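Local coordinates for protein methyl-accepting chemotaxis sensory transducer (Anaeromyxobacter dehalogenans, PDB 4K08) that probably senses small molecules in the periplasm through a PAS-like Cache domain and relays the signal to the chemotaxis machinery, at residues W59-P65 with F93-V97. Numbering follows the deposited sequence. Where two conformers were deposited one is given.
Sequences WVNDLEP and FQEFV
Strand 59-62 crosses helix 93-97 at 77°, the axes 9.7 Å apart at closest, and the turn that follows carries the chain on past the helix; W59, N61 and P65 all direct their side chains at the helix. The pairing belongs to the PAS-like Cache fold, in which helix 92-103 packs over one face of the antiparallel sheet. At the start of the strand, W59 forms an aromatic cluster with F93 and F96. F93 turns its edge to the face of the W59 five-membered ring in an offset edge-to-face pair, planes at 89°. F96 lies nearly parallel to the W59 six-membered ring but slid along it, so that the two barely overlap; the closest touch is CE2 of F96, a tight 3.2 Å from CZ2 of W59. Y84 and Y110 add edge-to-face partners to F93 and F96, respectively. An acetate ion bound about 4 Å from the W59 side chain is consistent with a small-ligand pocket here, although it probably came from the crystallisation liquor. N61 places its amide beside the two phenyl rings, with OD1 near the plane of each at the edge, 3.7 Å from CD1 of F93. That amide is fixed at both ends: ND2 donates to the D62 carbonyl oxygen, and OD1 accepts from the indole. Farther along, V97 rises into the turn with its two methyls divided, CG1 anti to the backbone N (chi1 164°) and near CD2 of L63, CG2 3.7 Å from CB of P65. The cis peptide bond before P65 lies in this turn, and the proline ring rests with CG 3.8 Å from CB of F93. In the bond that sets the indole against N61, W59 NE1 lies 3.0 Å from N61 OD1, which sits exactly in the indole plane.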
loop_
_atom_site.group_PDB
_atom_site.type_symbol
_atom_site.label_atom_id
_atom_site.label_comp_id
_atom_site.label_asym_id
_atom_site.label_seq_id
_atom_site.Cartn_x
_atom_site.Cartn_y
_atom_site.Cartn_z
ATOM N N TRP A 59 2.103 -2.701 -0.758
ATOM C CA TRP A 59 2.636 -2.031 -1.935
ATOM C C TRP A 59 2.805 -0.559 -1.579
ATOM O O TRP A 59 2.268 -0.080 -0.591
ATOM C CB TRP A 59 1.668 -2.127 -3.162
ATOM C CG TRP A 59 0.441 -1.216 -2.966
ATOM C CD1 TRP A 59 0.310 0.131 -3.341
ATOM C CD2 TRP A 59 -0.790 -1.557 -2.307
ATOM N NE1 TRP A 59 -0.939 0.603 -2.983
ATOM C CE2 TRP A 59 -1.616 -0.375 -2.306
ATOM C CE3 TRP A 59 -1.280 -2.724 -1.705
ATOM C CZ2 TRP A 59 -2.901 -0.354 -1.750
ATOM C CZ3 TRP A 59 -2.603 -2.701 -1.143
ATOM C CH2 TRP A 59 -3.383 -1.522 -1.173
ATOM N N VAL A 60 3.548 0.162 -2.405
ATOM C CA VAL A 60 3.725 1.573 -2.217
ATOM C C VAL A 60 3.431 2.266 -3.541
ATOM O O VAL A 60 3.963 1.877 -4.587
ATOM C CB VAL A 60 5.180 1.917 -1.793
ATOM C CG1 VAL A 60 5.316 3.479 -1.681
ATOM C CG2 VAL A 60 5.565 1.190 -0.476
ATOM N N ASN A 61 2.584 3.288 -3.508
ATOM C CA ASN A 61 2.481 4.174 -4.660
ATOM C C ASN A 61 2.631 5.628 -4.218
ATOM O O ASN A 61 2.575 5.893 -3.030
ATOM C CB ASN A 61 1.182 3.945 -5.469
ATOM C CG ASN A 61 -0.087 4.284 -4.683
ATOM O OD1 ASN A 61 -0.692 3.413 -4.041
ATOM N ND2 ASN A 61 -0.509 5.548 -4.753
ATOM N N ASP A 62 2.828 6.546 -5.167
ATOM C CA ASP A 62 2.947 7.976 -4.797
ATOM C C ASP A 62 1.675 8.719 -5.165
ATOM O O ASP A 62 0.646 8.090 -5.510
ATOM C CB ASP A 62 4.183 8.692 -5.405
ATOM C CG ASP A 62 4.134 8.817 -6.941
ATOM O OD1 ASP A 62 3.042 8.767 -7.588
ATOM O OD2 ASP A 62 5.241 8.954 -7.521
ATOM N N LEU A 63 1.733 10.049 -5.085
ATOM C CA LEU A 63 0.508 10.845 -5.154
ATOM C C LEU A 63 0.063 11.205 -6.567
ATOM O O LEU A 63 -1.043 11.699 -6.750
ATOM C CB LEU A 63 0.658 12.114 -4.280
ATOM C CG LEU A 63 0.899 11.775 -2.792
ATOM C CD1 LEU A 63 1.132 13.054 -2.001
ATOM C CD2 LEU A 63 -0.246 10.960 -2.187
ATOM N N GLU A 64 0.898 10.932 -7.567
ATOM C CA GLU A 64 0.536 11.212 -8.955
ATOM C C GLU A 64 -0.866 10.675 -9.371
ATOM O O GLU A 64 -1.636 11.432 -9.947
ATOM C CB GLU A 64 1.645 10.745 -9.922
ATOM C CG GLU A 64 1.458 11.226 -11.379
ATOM C CD GLU A 64 2.628 10.851 -12.292
ATOM O OE1 GLU A 64 3.731 10.501 -11.776
ATOM O OE2 GLU A 64 2.441 10.883 -13.527
ATOM N N PRO A 65 -1.222 9.391 -9.072
ATOM C CA PRO A 65 -0.474 8.267 -8.459
ATOM C C PRO A 65 0.357 7.516 -9.467
ATOM O O PRO A 65 -0.055 7.320 -10.598
ATOM C CB PRO A 65 -1.563 7.334 -7.902
ATOM C CG PRO A 65 -2.799 7.547 -8.856
ATOM C CD PRO A 65 -2.642 9.057 -9.355
ATOM N N PHE A 93 -6.504 3.533 -7.471
ATOM C CA PHE A 93 -5.294 4.260 -6.979
ATOM C C PHE A 93 -5.614 5.745 -6.796
ATOM O O PHE A 93 -5.238 6.340 -5.781
ATOM C CB PHE A 93 -4.085 4.051 -7.904
ATOM C CG PHE A 93 -3.580 2.637 -7.898
ATOM C CD1 PHE A 93 -2.857 2.150 -6.804
ATOM C CD2 PHE A 93 -3.866 1.774 -8.956
ATOM C CE1 PHE A 93 -2.409 0.808 -6.766
ATOM C CE2 PHE A 93 -3.420 0.427 -8.943
ATOM C CZ PHE A 93 -2.672 -0.050 -7.827
ATOM N N GLN A 94 -6.397 6.311 -7.731
ATOM C CA GLN A 94 -6.886 7.672 -7.524
ATOM C C GLN A 94 -7.659 7.703 -6.192
ATOM O O GLN A 94 -7.486 8.642 -5.415
ATOM C CB GLN A 94 -7.711 8.207 -8.738
ATOM C CG GLN A 94 -6.855 9.219 -9.598
ATOM C CD GLN A 94 -7.211 9.160 -11.101
ATOM O OE1 GLN A 94 -6.623 8.349 -11.877
ATOM N NE2 GLN A 94 -8.218 9.972 -11.506
ATOM N N GLU A 95 -8.453 6.667 -5.909
ATOM C CA GLU A 95 -9.230 6.677 -4.670
ATOM C C GLU A 95 -8.339 6.549 -3.420
ATOM O O GLU A 95 -8.640 7.129 -2.381
ATOM C CB GLU A 95 -10.341 5.619 -4.702
ATOM C CG GLU A 95 -11.501 5.981 -5.640
ATOM C CD GLU A 95 -12.185 7.301 -5.264
ATOM O OE1 GLU A 95 -12.749 7.364 -4.147
ATOM O OE2 GLU A 95 -12.137 8.276 -6.065
ATOM N N PHE A 96 -7.234 5.811 -3.514
ATOM C CA PHE A 96 -6.259 5.785 -2.408
ATOM C C PHE A 96 -5.718 7.195 -2.129
ATOM O O PHE A 96 -5.595 7.613 -0.985
ATOM C CB PHE A 96 -5.044 4.908 -2.735
ATOM C CG PHE A 96 -5.366 3.453 -2.962
ATOM C CD1 PHE A 96 -6.546 2.895 -2.498
ATOM C CD2 PHE A 96 -4.440 2.626 -3.604
ATOM C CE1 PHE A 96 -6.817 1.544 -2.713
ATOM C CE2 PHE A 96 -4.715 1.274 -3.830
ATOM C CZ PHE A 96 -5.896 0.735 -3.370
ATOM N N VAL A 97 -5.328 7.878 -3.197
ATOM C CA VAL A 97 -4.688 9.188 -3.061
ATOM C C VAL A 97 -5.694 10.184 -2.478
ATOM O O VAL A 97 -5.334 10.956 -1.584
ATOM C CB VAL A 97 -4.065 9.694 -4.411
ATOM C CG1 VAL A 97 -3.745 11.267 -4.386
ATOM C CG2 VAL A 97 -2.860 8.850 -4.754
#